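Long-range contacts in topoisomerase I-like protein (Leishmania donovani, PDB 2B9S), which probably relaxes supercoiled DNA by cutting and resealing one strand, as the large-subunit chain of a heterodimeric type IB topoisomerase: residues D[22-27]-D[144-149]; D[184-189]-D[201-206]; D[61-66]-D[102-107]. All coordinates share one frame; numbering follows the deposited sequence.

All three contacts lie in the DNA-binding fragment of the enzyme, and each comes within about 7 Å of the bound nucleic acid. Interactions 1 and 2 are neighbours, their centres about 17 Å apart: the first pairs strand 25-26 with strand 142-145 of a small antiparallel sheet, the second, which follows it in sequence, pairs strands 185-187 and 205-207 of a mixed sheet, and backbone bonding between Leu-25 and Gly-189 ties the two together. Interaction 3 sits about 46 Å from interaction 1 and 36 Å from interaction 2, centre to centre, where helix 54-64 meets the start of helix 105-119. Its segments fall between those of interaction 1 in sequence.

Interaction 1. Residues D[22-27]-D[144-149]; sequences WETLAH and VWDGRR
Leu-25 and Ala-26 pair antiparallel with Trp-145 and Val-144, Leu-25 facing Trp-145 as a non-hydrogen-bonded pair and Ala-26 facing Val-144 as a hydrogen-bonded one. Ala-26 N gives to Val-144 O, and Ala-26 O takes the Val-144 N-H at 2.8 Å. Beyond the bridged pairs, Asp-146 N donates to Thr-24 O. There the second strand reverses through a type I' turn, Trp-145 to Arg-148, and the turn aspartate reaches back across the contact. A single carboxylate oxygen, Asp-146 OD1, grips two successive amides: Glu-23 N at 2.6 Å through its syn lone pair, and Thr-24 N at 3.0 Å, nearly in line with the C-O bond. A water on the turn bonds to Thr-24 OG1 and accepts from Gly-147 N, each at 2.8 Å, with a weaker bond to Val-144 O.

On the face carrying Leu-25 and Trp-145 the contact is aromatic. Trp-22 has CG between its backbone N and carbonyl carbon (chi1 53°). The edge of its five-membered ring points toward the face of the Trp-145 six-membered ring, planes at 63°; CD1 lies 3.7 Å from Trp-145 CH2. Trp-22 CB sits over the same indole as a CH-pi contact, 4.0 Å from the five-membered ring centroid. Leu-25 CD1 approaches obliquely near CE3 of Trp-145. Outside the two segments, His-210 stacks on Trp-22 and Leu-231 touches Trp-145.

Glu-23 directs its own carboxylate to Arg-20 instead. Two amide donors converging on Asp-146 OD1 would be expected to favour the charged carboxylate. Polar bonds thus join the exposed turn to residues 23-24, while the buried indoles pack on the face with Leu-25.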
ATOM      1  N   TRP D  22      -4.262 -23.692  -3.488  1.00 28.08           N
ATOM      2  CA  TRP D  22      -5.256 -24.358  -2.625  1.00 30.26           C
ATOM      3  C   TRP D  22      -5.924 -25.548  -3.340  1.00 30.18           C
ATOM      4  O   TRP D  22      -5.882 -25.647  -4.565  1.00 29.71           O
ATOM      5  CB  TRP D  22      -6.330 -23.375  -2.106  1.00 29.04           C
ATOM      6  CG  TRP D  22      -7.036 -22.544  -3.192  1.00 28.57           C
ATOM      7  CD1 TRP D  22      -6.636 -21.317  -3.673  1.00 28.28           C
ATOM      8  CD2 TRP D  22      -8.238 -22.869  -3.900  1.00 28.06           C
ATOM      9  NE1 TRP D  22      -7.507 -20.870  -4.616  1.00 26.93           N
ATOM     10  CE2 TRP D  22      -8.496 -21.800  -4.794  1.00 28.55           C
ATOM     11  CE3 TRP D  22      -9.123 -23.957  -3.875  1.00 27.67           C
ATOM     12  CZ2 TRP D  22      -9.619 -21.784  -5.657  1.00 28.69           C
ATOM     13  CZ3 TRP D  22     -10.232 -23.944  -4.728  1.00 27.84           C
ATOM     14  CH2 TRP D  22     -10.464 -22.867  -5.615  1.00 28.21           C
ATOM     15  N   GLU D  23      -6.529 -26.439  -2.553  1.00 32.78           N
ATOM     16  CA  GLU D  23      -7.274 -27.599  -3.065  1.00 34.02           C
ATOM     17  C   GLU D  23      -8.755 -27.364  -2.899  1.00 31.27           C
ATOM     18  O   GLU D  23      -9.563 -27.712  -3.768  1.00 28.39           O
ATOM     19  CB  GLU D  23      -6.855 -28.885  -2.338  1.00 37.56           C
ATOM     20  CG  GLU D  23      -5.456 -29.364  -2.735  1.00 42.29           C
ATOM     21  CD  GLU D  23      -5.310 -29.572  -4.248  1.00 45.73           C
ATOM     22  OE1 GLU D  23      -6.312 -29.983  -4.899  1.00 46.04           O
ATOM     23  OE2 GLU D  23      -4.192 -29.326  -4.776  1.00 45.83           O
ATOM     24  N   THR D  24      -9.104 -26.774  -1.764  1.00 30.20           N
ATOM     25  CA  THR D  24     -10.486 -26.417  -1.498  1.00 30.49           C
ATOM     26  C   THR D  24     -10.581 -24.991  -0.957  1.00 29.27           C
ATOM     27  O   THR D  24      -9.724 -24.534  -0.189  1.00 28.93           O
ATOM     28  CB  THR D  24     -11.169 -27.387  -0.495  1.00 30.92           C
ATOM     29  OG1 THR D  24     -10.436 -27.402   0.731  1.00 30.73           O
ATOM     30  CG2 THR D  24     -11.278 -28.807  -1.062  1.00 30.77           C
ATOM     31  N   LEU D  25     -11.645 -24.310  -1.355  1.00 28.27           N
ATOM     32  CA  LEU D  25     -11.923 -22.973  -0.895  1.00 27.54           C
ATOM     33  C   LEU D  25     -13.422 -22.735  -0.774  1.00 26.07           C
ATOM     34  O   LEU D  25     -14.158 -22.860  -1.741  1.00 28.24           O
ATOM     35  CB  LEU D  25     -11.256 -21.941  -1.832  1.00 26.64           C
ATOM     36  CG  LEU D  25     -11.304 -20.450  -1.515  1.00 25.83           C
ATOM     37  CD1 LEU D  25     -10.853 -20.128  -0.079  1.00 25.58           C
ATOM     38  CD2 LEU D  25     -10.479 -19.701  -2.565  1.00 26.74           C
ATOM     39  N   ALA D  26     -13.848 -22.378   0.428  1.00 27.09           N
ATOM     40  CA  ALA D  26     -15.228 -22.051   0.722  1.00 28.25           C
ATOM     41  C   ALA D  26     -15.319 -20.697   1.427  1.00 28.14           C
ATOM     42  O   ALA D  26     -14.555 -20.410   2.355  1.00 30.69           O
ATOM     43  CB  ALA D  26     -15.857 -23.148   1.601  1.00 28.54           C
ATOM     44  N   HIS D  27     -16.266 -19.866   1.001  1.00 29.09           N
ATOM     45  CA  HIS D  27     -16.473 -18.553   1.621  1.00 28.75           C
ATOM     46  C   HIS D  27     -17.849 -18.042   1.259  1.00 28.88           C
ATOM     47  O   HIS D  27     -18.496 -18.571   0.363  1.00 29.99           O
ATOM     48  CB  HIS D  27     -15.368 -17.542   1.213  1.00 27.11           C
ATOM     49  CG  HIS D  27     -15.334 -17.234  -0.255  1.00 26.39           C
ATOM     50  ND1 HIS D  27     -16.105 -16.241  -0.830  1.00 23.45           N
ATOM     51  CD2 HIS D  27     -14.627 -17.799  -1.267  1.00 23.96           C
ATOM     52  CE1 HIS D  27     -15.880 -16.216  -2.131  1.00 23.98           C
ATOM     53  NE2 HIS D  27     -14.985 -17.146  -2.421  1.00 24.34           N
ATOM     54  N   VAL D 144     -12.802 -20.949   4.527  1.00 31.36           N
ATOM     55  CA  VAL D 144     -12.134 -22.209   4.809  1.00 30.36           C
ATOM     56  C   VAL D 144     -11.226 -22.521   3.625  1.00 29.03           C
ATOM     57  O   VAL D 144     -11.687 -22.776   2.514  1.00 28.19           O
ATOM     58  CB  VAL D 144     -13.148 -23.383   5.132  1.00 31.66           C
ATOM     59  CG1 VAL D 144     -12.411 -24.694   5.391  1.00 31.95           C
ATOM     60  CG2 VAL D 144     -14.015 -23.041   6.345  1.00 30.07           C
ATOM     61  N   TRP D 145      -9.925 -22.462   3.889  1.00 29.85           N
ATOM     62  CA  TRP D 145      -8.875 -22.640   2.897  1.00 30.82           C
ATOM     63  C   TRP D 145      -8.199 -23.957   3.227  1.00 31.88           C
ATOM     64  O   TRP D 145      -7.551 -24.072   4.271  1.00 32.95           O
ATOM     65  CB  TRP D 145      -7.886 -21.472   3.024  1.00 29.13           C
ATOM     66  CG  TRP D 145      -6.698 -21.476   2.089  1.00 29.90           C
ATOM     67  CD1 TRP D 145      -5.648 -22.352   2.094  1.00 29.21           C
ATOM     68  CD2 TRP D 145      -6.408 -20.515   1.056  1.00 29.47           C
ATOM     69  NE1 TRP D 145      -4.751 -22.030   1.105  1.00 30.24           N
ATOM     70  CE2 TRP D 145      -5.181 -20.898   0.461  1.00 29.80           C
ATOM     71  CE3 TRP D 145      -7.080 -19.383   0.560  1.00 29.83           C
ATOM     72  CZ2 TRP D 145      -4.598 -20.178  -0.602  1.00 30.17           C
ATOM     73  CZ3 TRP D 145      -6.504 -18.671  -0.511  1.00 29.25           C
ATOM     74  CH2 TRP D 145      -5.280 -19.079  -1.076  1.00 29.14           C
ATOM     75  N   ASP D 146      -8.342 -24.936   2.336  1.00 34.56           N
ATOM     76  CA  ASP D 146      -7.827 -26.295   2.535  1.00 36.35           C
ATOM     77  C   ASP D 146      -8.208 -26.895   3.905  1.00 37.69           C
ATOM     78  O   ASP D 146      -7.359 -27.467   4.598  1.00 36.84           O
ATOM     79  CB  ASP D 146      -6.304 -26.318   2.350  1.00 37.17           C
ATOM     80  CG  ASP D 146      -5.882 -26.271   0.895  1.00 37.67           C
ATOM     81  OD1 ASP D 146      -6.738 -26.407   0.007  1.00 37.92           O
ATOM     82  OD2 ASP D 146      -4.671 -26.107   0.641  1.00 39.19           O
ATOM     83  N   GLY D 147      -9.470 -26.727   4.304  1.00 39.32           N
ATOM     84  CA  GLY D 147      -9.978 -27.276   5.575  1.00 39.96           C
ATOM     85  C   GLY D 147      -9.703 -26.447   6.820  1.00 41.70           C
ATOM     86  O   GLY D 147     -10.300 -26.687   7.869  1.00 41.83           O
ATOM     87  N   ARG D 148      -8.803 -25.470   6.712  1.00 42.39           N
ATOM     88  CA  ARG D 148      -8.492 -24.566   7.823  1.00 41.83           C
ATOM     89  C   ARG D 148      -9.284 -23.254   7.735  1.00 43.58           C
ATOM     90  O   ARG D 148      -9.425 -22.646   6.665  1.00 44.00           O
ATOM     91  CB  ARG D 148      -7.000 -24.295   7.890  1.00 41.66           C
ATOM     92  N   ARG D 149      -9.816 -22.832   8.870  1.00 44.31           N
ATOM     93  CA  ARG D 149     -10.542 -21.587   8.966  1.00 45.67           C
ATOM     94  C   ARG D 149      -9.528 -20.429   8.962  1.00 46.27           C
ATOM     95  O   ARG D 149      -8.532 -20.445   9.717  1.00 46.26           O
ATOM     96  CB  ARG D 149     -11.361 -21.592  10.248  1.00 47.78           C
ATOM     97  CG  ARG D 149     -12.600 -20.749  10.219  1.00 51.27           C
ATOM     98  CD  ARG D 149     -13.013 -20.472  11.647  1.00 53.42           C
ATOM     99  NE  ARG D 149     -14.218 -19.657  11.754  1.00 55.67           N
ATOM    100  CZ  ARG D 149     -14.552 -18.986  12.855  1.00 57.53           C
ATOM    101  NH1 ARG D 149     -13.771 -19.038  13.935  1.00 57.48           N
ATOM    102  NH2 ARG D 149     -15.664 -18.258  12.881  1.00 57.84           N
TER
HETATM  103  O   HOH W   1     -11.333 -25.593   2.604  1.00 32.52           O

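Interaction 2. Residues D[184-189]-D[201-206]; sequences ITINIG and HKWAAV
Ile-186 meets Trp-203 with its CG1 anti to the carbonyl carbon (chi1 -67°) and with Trp-203 CG in the corresponding position (chi1 -60°), which brings methylene and indole together. Ile-186 CG1 lies over the five-membered ring, 3.7 Å from its centroid and 11° off its normal: a CH-pi contact. CD1 extends toward the six-membered ring near CZ2 and CE2, while Ile-184 packs with CB 4.0 Å from Trp-203 CE3.

The backbones run parallel here, Ile-186 beside Val-206, as strand 205-207 joins the edge of a mixed sheet next to strand 185-187. Ile-186 N donates to Ala-205 O at 3.0 Å. Just before it, Ala-204 N bonds to Ile-184 O at 2.8 Å. Further along, the side chains of Ile-188 and Val-206 lie side by side, with CG2 of the first 4.0 Å from CG1 of the second.

The indole N-H is spent on Pro-195 O, in the link between the two segments, which probably helps to hold the ring's orientation. Trp-203 thus uses its face for aliphatic packing and its nitrogen for a polar tie, joining the linker to the sheet edge.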
ATOM      1  N   ILE D 184     -18.625  -7.785  -9.715  1.00 29.42           N
ATOM      2  CA  ILE D 184     -17.795  -8.663  -8.873  1.00 27.75           C
ATOM      3  C   ILE D 184     -17.682 -10.091  -9.406  1.00 26.77           C
ATOM      4  O   ILE D 184     -18.687 -10.758  -9.693  1.00 26.00           O
ATOM      5  CB  ILE D 184     -18.295  -8.661  -7.407  1.00 27.63           C
ATOM      6  CG1 ILE D 184     -18.181  -7.244  -6.835  1.00 27.35           C
ATOM      7  CG2 ILE D 184     -17.502  -9.649  -6.525  1.00 25.85           C
ATOM      8  CD1 ILE D 184     -19.046  -6.978  -5.623  1.00 28.02           C
ATOM      9  N   THR D 185     -16.433 -10.526  -9.564  1.00 26.79           N
ATOM     10  CA  THR D 185     -16.094 -11.902  -9.940  1.00 24.48           C
ATOM     11  C   THR D 185     -15.777 -12.646  -8.646  1.00 24.94           C
ATOM     12  O   THR D 185     -14.974 -12.189  -7.825  1.00 22.77           O
ATOM     13  CB  THR D 185     -14.893 -11.948 -10.930  1.00 23.62           C
ATOM     14  OG1 THR D 185     -15.233 -11.224 -12.121  1.00 23.03           O
ATOM     15  CG2 THR D 185     -14.532 -13.380 -11.328  1.00 21.89           C
ATOM     16  N   ILE D 186     -16.443 -13.779  -8.463  1.00 26.01           N
ATOM     17  CA  ILE D 186     -16.227 -14.648  -7.308  1.00 25.73           C
ATOM     18  C   ILE D 186     -15.232 -15.746  -7.681  1.00 25.64           C
ATOM     19  O   ILE D 186     -15.357 -16.393  -8.725  1.00 25.32           O
ATOM     20  CB  ILE D 186     -17.579 -15.231  -6.806  1.00 25.02           C
ATOM     21  CG1 ILE D 186     -18.470 -14.116  -6.225  1.00 24.52           C
ATOM     22  CG2 ILE D 186     -17.356 -16.365  -5.816  1.00 28.66           C
ATOM     23  CD1 ILE D 186     -18.155 -13.661  -4.788  1.00 24.05           C
ATOM     24  N   ASN D 187     -14.207 -15.908  -6.848  1.00 26.30           N
ATOM     25  CA  ASN D 187     -13.276 -17.028  -6.985  1.00 24.53           C
ATOM     26  C   ASN D 187     -13.466 -17.963  -5.802  1.00 26.12           C
ATOM     27  O   ASN D 187     -13.287 -17.559  -4.649  1.00 24.90           O
ATOM     28  CB  ASN D 187     -11.819 -16.570  -7.050  1.00 23.19           C
ATOM     29  CG  ASN D 187     -10.881 -17.680  -7.483  1.00 20.41           C
ATOM     30  OD1 ASN D 187     -11.048 -18.247  -8.546  1.00 17.95           O
ATOM     31  ND2 ASN D 187      -9.886 -17.979  -6.668  1.00 19.18           N
ATOM     32  N   ILE D 188     -13.829 -19.209  -6.112  1.00 26.97           N
ATOM     33  CA  ILE D 188     -14.211 -20.209  -5.110  1.00 28.21           C
ATOM     34  C   ILE D 188     -13.924 -21.648  -5.612  1.00 29.07           C
ATOM     35  O   ILE D 188     -13.654 -21.845  -6.802  1.00 28.70           O
ATOM     36  CB  ILE D 188     -15.708 -20.005  -4.732  1.00 27.19           C
ATOM     37  CG1 ILE D 188     -16.007 -20.546  -3.329  1.00 27.00           C
ATOM     38  CG2 ILE D 188     -16.641 -20.461  -5.866  1.00 25.63           C
ATOM     39  CD1 ILE D 188     -17.307 -20.097  -2.764  1.00 24.16           C
ATOM     40  N   GLY D 189     -13.976 -22.642  -4.717  1.00 30.73           N
ATOM     41  CA  GLY D 189     -13.796 -24.052  -5.116  1.00 29.06           C
ATOM     42  C   GLY D 189     -14.945 -24.599  -5.941  1.00 29.14           C
ATOM     43  O   GLY D 189     -16.096 -24.255  -5.703  1.00 29.11           O
ATOM     44  N   HIS D 201     -30.088  -9.555  -8.393  1.00 37.38           N
ATOM     45  CA  HIS D 201     -28.790  -9.289  -9.024  1.00 38.21           C
ATOM     46  C   HIS D 201     -28.059 -10.604  -9.280  1.00 38.82           C
ATOM     47  O   HIS D 201     -28.465 -11.642  -8.757  1.00 39.42           O
ATOM     48  CB  HIS D 201     -27.956  -8.336  -8.160  1.00 35.26           C
ATOM     49  CG  HIS D 201     -28.533  -6.957  -8.061  1.00 36.93           C
ATOM     50  ND1 HIS D 201     -28.230  -5.958  -8.961  1.00 35.63           N
ATOM     51  CD2 HIS D 201     -29.405  -6.414  -7.177  1.00 36.28           C
ATOM     52  CE1 HIS D 201     -28.887  -4.858  -8.635  1.00 37.19           C
ATOM     53  NE2 HIS D 201     -29.619  -5.107  -7.561  1.00 39.38           N
ATOM     54  N   LYS D 202     -27.008 -10.555 -10.097  1.00 38.77           N
ATOM     55  CA  LYS D 202     -26.099 -11.690 -10.297  1.00 39.32           C
ATOM     56  C   LYS D 202     -24.634 -11.237 -10.180  1.00 37.78           C
ATOM     57  O   LYS D 202     -24.346 -10.053 -10.234  1.00 36.00           O
ATOM     58  CB  LYS D 202     -26.347 -12.354 -11.658  1.00 41.64           C
ATOM     59  CG  LYS D 202     -26.785 -11.371 -12.708  1.00 45.75           C
ATOM     60  CD  LYS D 202     -26.241 -11.633 -14.102  1.00 47.93           C
ATOM     61  CE  LYS D 202     -26.269 -10.309 -14.884  1.00 49.14           C
ATOM     62  NZ  LYS D 202     -26.034 -10.460 -16.343  1.00 50.86           N
ATOM     63  N   TRP D 203     -23.722 -12.190 -10.009  1.00 36.24           N
ATOM     64  CA  TRP D 203     -22.285 -11.937 -10.057  1.00 34.07           C
ATOM     65  C   TRP D 203     -21.838 -11.708 -11.505  1.00 34.86           C
ATOM     66  O   TRP D 203     -22.552 -12.079 -12.440  1.00 35.02           O
ATOM     67  CB  TRP D 203     -21.514 -13.125  -9.457  1.00 32.15           C
ATOM     68  CG  TRP D 203     -21.835 -13.440  -8.015  1.00 31.35           C
ATOM     69  CD1 TRP D 203     -22.294 -14.628  -7.520  1.00 30.82           C
ATOM     70  CD2 TRP D 203     -21.710 -12.559  -6.882  1.00 31.07           C
ATOM     71  NE1 TRP D 203     -22.456 -14.548  -6.155  1.00 30.08           N
ATOM     72  CE2 TRP D 203     -22.114 -13.288  -5.740  1.00 30.26           C
ATOM     73  CE3 TRP D 203     -21.287 -11.229  -6.722  1.00 30.10           C
ATOM     74  CZ2 TRP D 203     -22.109 -12.734  -4.456  1.00 31.42           C
ATOM     75  CZ3 TRP D 203     -21.294 -10.677  -5.459  1.00 30.69           C
ATOM     76  CH2 TRP D 203     -21.693 -11.436  -4.333  1.00 31.23           C
ATOM     77  N   ALA D 204     -20.665 -11.087 -11.697  1.00 34.75           N
ATOM     78  CA  ALA D 204     -20.081 -10.945 -13.044  1.00 33.55           C
ATOM     79  C   ALA D 204     -19.784 -12.328 -13.613  1.00 32.58           C
ATOM     80  O   ALA D 204     -20.040 -12.603 -14.781  1.00 30.78           O
ATOM     81  CB  ALA D 204     -18.788 -10.124 -12.998  1.00 32.58           C
ATOM     82  N   ALA D 205     -19.251 -13.184 -12.745  1.00 30.99           N
ATOM     83  CA  ALA D 205     -18.704 -14.473 -13.109  1.00 31.11           C
ATOM     84  C   ALA D 205     -18.370 -15.213 -11.820  1.00 30.50           C
ATOM     85  O   ALA D 205     -18.144 -14.589 -10.778  1.00 28.18           O
ATOM     86  CB  ALA D 205     -17.438 -14.306 -13.992  1.00 30.96           C
ATOM     87  N   VAL D 206     -18.383 -16.545 -11.892  1.00 31.37           N
ATOM     88  CA  VAL D 206     -17.941 -17.407 -10.791  1.00 30.40           C
ATOM     89  C   VAL D 206     -16.886 -18.299 -11.425  1.00 31.24           C
ATOM     90  O   VAL D 206     -17.117 -18.917 -12.454  1.00 33.36           O
ATOM     91  CB  VAL D 206     -19.114 -18.226 -10.160  1.00 30.60           C
ATOM     92  CG1 VAL D 206     -18.628 -19.125  -9.041  1.00 30.50           C
ATOM     93  CG2 VAL D 206     -20.209 -17.302  -9.627  1.00 30.46           C
TER

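Interaction 3. Residues D[61-66]-D[102-107]; sequences TMFAVM and CDFEPI
The start of helix 105-119 packs against residues 61-64 of helix 54-64, an apolar junction built from Phe-63, Ala-64, Phe-104 and Ile-107. Phe-63 and Phe-104 form an offset edge-to-face pair, with ring planes at 67° and centroids 5.2 Å apart. The CD2-CE2 edge of Phe-63 does the touching: its CD2 stands 3.6 Å above the Phe-104 plane, displaced toward the rim by CE2 and CZ, and Phe-63 CE2 lies 3.6 Å from Phe-104 CE2. CG of Phe-63 is anti to the backbone N (chi1 -175°).

Phe-104 occupies the N-cap position of helix 105-119, just after strand 102-103. The residue before it, Asp-103, makes an Asx turn: its OD1 accepts the Glu-105 N-H at 3.1 Å, on the anti side and 30° out of the carboxylate plane. That bond ties the strand's end to the helix's first turn and probably helps to position the backbone from which the Phe-104 ring projects.

Ala-64 CB touches both Phe-104 and Ile-107. It is 3.7 Å from Phe-104 CB and equally close to Ile-107 CG2, the branch of the isoleucine that is anti to its backbone N. Ile-107 CG2 also meets Thr-61, one helical turn before Ala-64, at 3.9 Å from OG1. That hydroxyl is hydrogen-bonded to Glu-57 O and His-39 NE2, so it presents itself to the isoleucine with its polar needs already met. Phe-81 and Tyr-72 stack on the Phe-63 ring, and Ile-43 of strand 43-45 touches both Phe-104 and Ile-107.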
ATOM      1  N   THR D  61     -23.823  15.359  -1.649  1.00 23.43           N
ATOM      2  CA  THR D  61     -23.616  15.210  -0.209  1.00 21.69           C
ATOM      3  C   THR D  61     -22.169  14.819   0.075  1.00 20.37           C
ATOM      4  O   THR D  61     -21.614  15.219   1.077  1.00 22.36           O
ATOM      5  CB  THR D  61     -24.631  14.155   0.423  1.00 22.25           C
ATOM      6  OG1 THR D  61     -25.981  14.547   0.132  1.00 20.09           O
ATOM      7  CG2 THR D  61     -24.477  14.014   1.950  1.00 17.78           C
ATOM      8  N   MET D  62     -21.584  14.008  -0.793  1.00 22.30           N
ATOM      9  CA  MET D  62     -20.190  13.573  -0.666  1.00 23.20           C
ATOM     10  C   MET D  62     -19.210  14.762  -0.567  1.00 21.91           C
ATOM     11  O   MET D  62     -18.353  14.803   0.310  1.00 22.93           O
ATOM     12  CB  MET D  62     -19.818  12.691  -1.855  1.00 23.48           C
ATOM     13  CG  MET D  62     -20.279  11.271  -1.779  1.00 22.57           C
ATOM     14  SD  MET D  62     -20.002  10.479  -3.375  1.00 24.77           S
ATOM     15  CE  MET D  62     -20.966   8.975  -3.072  1.00 22.95           C
ATOM     16  N   PHE D  63     -19.384  15.722  -1.462  1.00 22.83           N
ATOM     17  CA  PHE D  63     -18.656  16.985  -1.499  1.00 25.11           C
ATOM     18  C   PHE D  63     -19.007  17.941  -0.346  1.00 27.15           C
ATOM     19  O   PHE D  63     -18.109  18.414   0.368  1.00 28.23           O
ATOM     20  CB  PHE D  63     -18.963  17.661  -2.846  1.00 24.80           C
ATOM     21  CG  PHE D  63     -18.177  18.940  -3.111  1.00 25.14           C
ATOM     22  CD1 PHE D  63     -16.807  18.900  -3.378  1.00 24.10           C
ATOM     23  CD2 PHE D  63     -18.819  20.173  -3.116  1.00 25.37           C
ATOM     24  CE1 PHE D  63     -16.089  20.062  -3.638  1.00 24.13           C
ATOM     25  CE2 PHE D  63     -18.099  21.357  -3.384  1.00 25.79           C
ATOM     26  CZ  PHE D  63     -16.738  21.292  -3.648  1.00 24.77           C
ATOM     27  N   ALA D  64     -20.305  18.226  -0.184  1.00 26.60           N
ATOM     28  CA  ALA D  64     -20.836  19.128   0.863  1.00 26.57           C
ATOM     29  C   ALA D  64     -20.271  18.865   2.245  1.00 25.63           C
ATOM     30  O   ALA D  64     -19.979  19.786   3.001  1.00 29.10           O
ATOM     31  CB  ALA D  64     -22.397  19.053   0.909  1.00 23.84           C
ATOM     32  N   VAL D  65     -20.160  17.584   2.553  1.00 26.60           N
ATOM     33  CA  VAL D  65     -19.732  17.013   3.829  1.00 26.99           C
ATOM     34  C   VAL D  65     -18.216  17.198   4.074  1.00 29.84           C
ATOM     35  O   VAL D  65     -17.734  17.181   5.230  1.00 28.37           O
ATOM     36  CB  VAL D  65     -20.157  15.528   3.759  1.00 29.32           C
ATOM     37  CG1 VAL D  65     -19.095  14.556   4.228  1.00 30.25           C
ATOM     38  CG2 VAL D  65     -21.540  15.298   4.394  1.00 28.69           C
ATOM     39  N   MET D  66     -17.479  17.427   2.980  1.00 29.79           N
ATOM     40  CA  MET D  66     -16.020  17.614   3.022  1.00 29.77           C
ATOM     41  C   MET D  66     -15.569  19.069   3.168  1.00 28.77           C
ATOM     42  O   MET D  66     -14.399  19.354   2.964  1.00 28.30           O
ATOM     43  CB  MET D  66     -15.372  16.999   1.776  1.00 27.63           C
ATOM     44  CG  MET D  66     -15.378  15.479   1.786  1.00 28.05           C
ATOM     45  SD  MET D  66     -14.460  14.775   0.399  1.00 30.86           S
ATOM     46  CE  MET D  66     -12.759  15.234   0.839  1.00 25.79           C
ATOM     47  N   CYS D 102     -23.088  27.183  -6.607  1.00 28.14           N
ATOM     48  CA  CYS D 102     -23.762  26.144  -5.823  1.00 26.92           C
ATOM     49  C   CYS D 102     -23.565  26.399  -4.351  1.00 27.85           C
ATOM     50  O   CYS D 102     -22.436  26.548  -3.911  1.00 32.53           O
ATOM     51  CB  CYS D 102     -23.194  24.761  -6.127  1.00 24.16           C
ATOM     52  SG  CYS D 102     -23.376  24.175  -7.787  1.00 24.84           S
ATOM     53  N   ASP D 103     -24.647  26.413  -3.577  1.00 28.39           N
ATOM     54  CA  ASP D 103     -24.556  26.583  -2.132  1.00 26.46           C
ATOM     55  C   ASP D 103     -25.017  25.300  -1.447  1.00 27.35           C
ATOM     56  O   ASP D 103     -26.195  24.960  -1.463  1.00 26.53           O
ATOM     57  CB  ASP D 103     -25.416  27.764  -1.709  1.00 27.13           C
ATOM     58  CG  ASP D 103     -25.229  28.169  -0.259  1.00 26.16           C
ATOM     59  OD1 ASP D 103     -24.673  27.406   0.556  1.00 27.48           O
ATOM     60  OD2 ASP D 103     -25.673  29.281   0.070  1.00 27.34           O
ATOM     61  N   PHE D 104     -24.067  24.602  -0.835  1.00 27.43           N
ATOM     62  CA  PHE D 104     -24.291  23.298  -0.223  1.00 26.75           C
ATOM     63  C   PHE D 104     -24.605  23.368   1.246  1.00 26.30           C
ATOM     64  O   PHE D 104     -24.675  22.341   1.906  1.00 28.33           O
ATOM     65  CB  PHE D 104     -23.048  22.428  -0.392  1.00 25.78           C
ATOM     66  CG  PHE D 104     -22.710  22.113  -1.815  1.00 25.10           C
ATOM     67  CD1 PHE D 104     -23.290  21.011  -2.451  1.00 22.74           C
ATOM     68  CD2 PHE D 104     -21.772  22.894  -2.515  1.00 24.90           C
ATOM     69  CE1 PHE D 104     -22.976  20.702  -3.766  1.00 20.99           C
ATOM     70  CE2 PHE D 104     -21.444  22.590  -3.854  1.00 22.72           C
ATOM     71  CZ  PHE D 104     -22.050  21.487  -4.475  1.00 23.22           C
ATOM     72  N   GLU D 105     -24.811  24.576   1.756  1.00 28.62           N
ATOM     73  CA  GLU D 105     -24.938  24.807   3.198  1.00 28.23           C
ATOM     74  C   GLU D 105     -26.077  24.033   3.909  1.00 27.73           C
ATOM     75  O   GLU D 105     -25.858  23.485   5.004  1.00 28.21           O
ATOM     76  CB  GLU D 105     -24.981  26.321   3.488  1.00 29.50           C
ATOM     77  CG  GLU D 105     -24.678  26.709   4.935  1.00 31.36           C
ATOM     78  CD  GLU D 105     -23.302  26.198   5.460  1.00 34.63           C
ATOM     79  OE1 GLU D 105     -22.399  25.808   4.676  1.00 34.24           O
ATOM     80  OE2 GLU D 105     -23.126  26.198   6.690  1.00 35.71           O
ATOM     81  N   PRO D 106     -27.296  23.980   3.310  1.00 27.17           N
ATOM     82  CA  PRO D 106     -28.325  23.155   3.975  1.00 25.50           C
ATOM     83  C   PRO D 106     -27.893  21.680   4.163  1.00 24.99           C
ATOM     84  O   PRO D 106     -28.164  21.085   5.205  1.00 25.59           O
ATOM     85  CB  PRO D 106     -29.539  23.275   3.034  1.00 25.39           C
ATOM     86  CG  PRO D 106     -29.311  24.546   2.265  1.00 25.62           C
ATOM     87  CD  PRO D 106     -27.823  24.638   2.092  1.00 25.81           C
ATOM     88  N   ILE D 107     -27.214  21.094   3.177  1.00 26.09           N
ATOM     89  CA  ILE D 107     -26.761  19.719   3.330  1.00 25.16           C
ATOM     90  C   ILE D 107     -25.631  19.616   4.362  1.00 27.47           C
ATOM     91  O   ILE D 107     -25.642  18.714   5.203  1.00 28.25           O
ATOM     92  CB  ILE D 107     -26.333  19.076   2.005  1.00 24.34           C
ATOM     93  CG1 ILE D 107     -27.544  18.958   1.058  1.00 23.81           C
ATOM     94  CG2 ILE D 107     -25.617  17.736   2.297  1.00 22.74           C
ATOM     95  CD1 ILE D 107     -27.200  18.471  -0.355  1.00 21.69           C
TER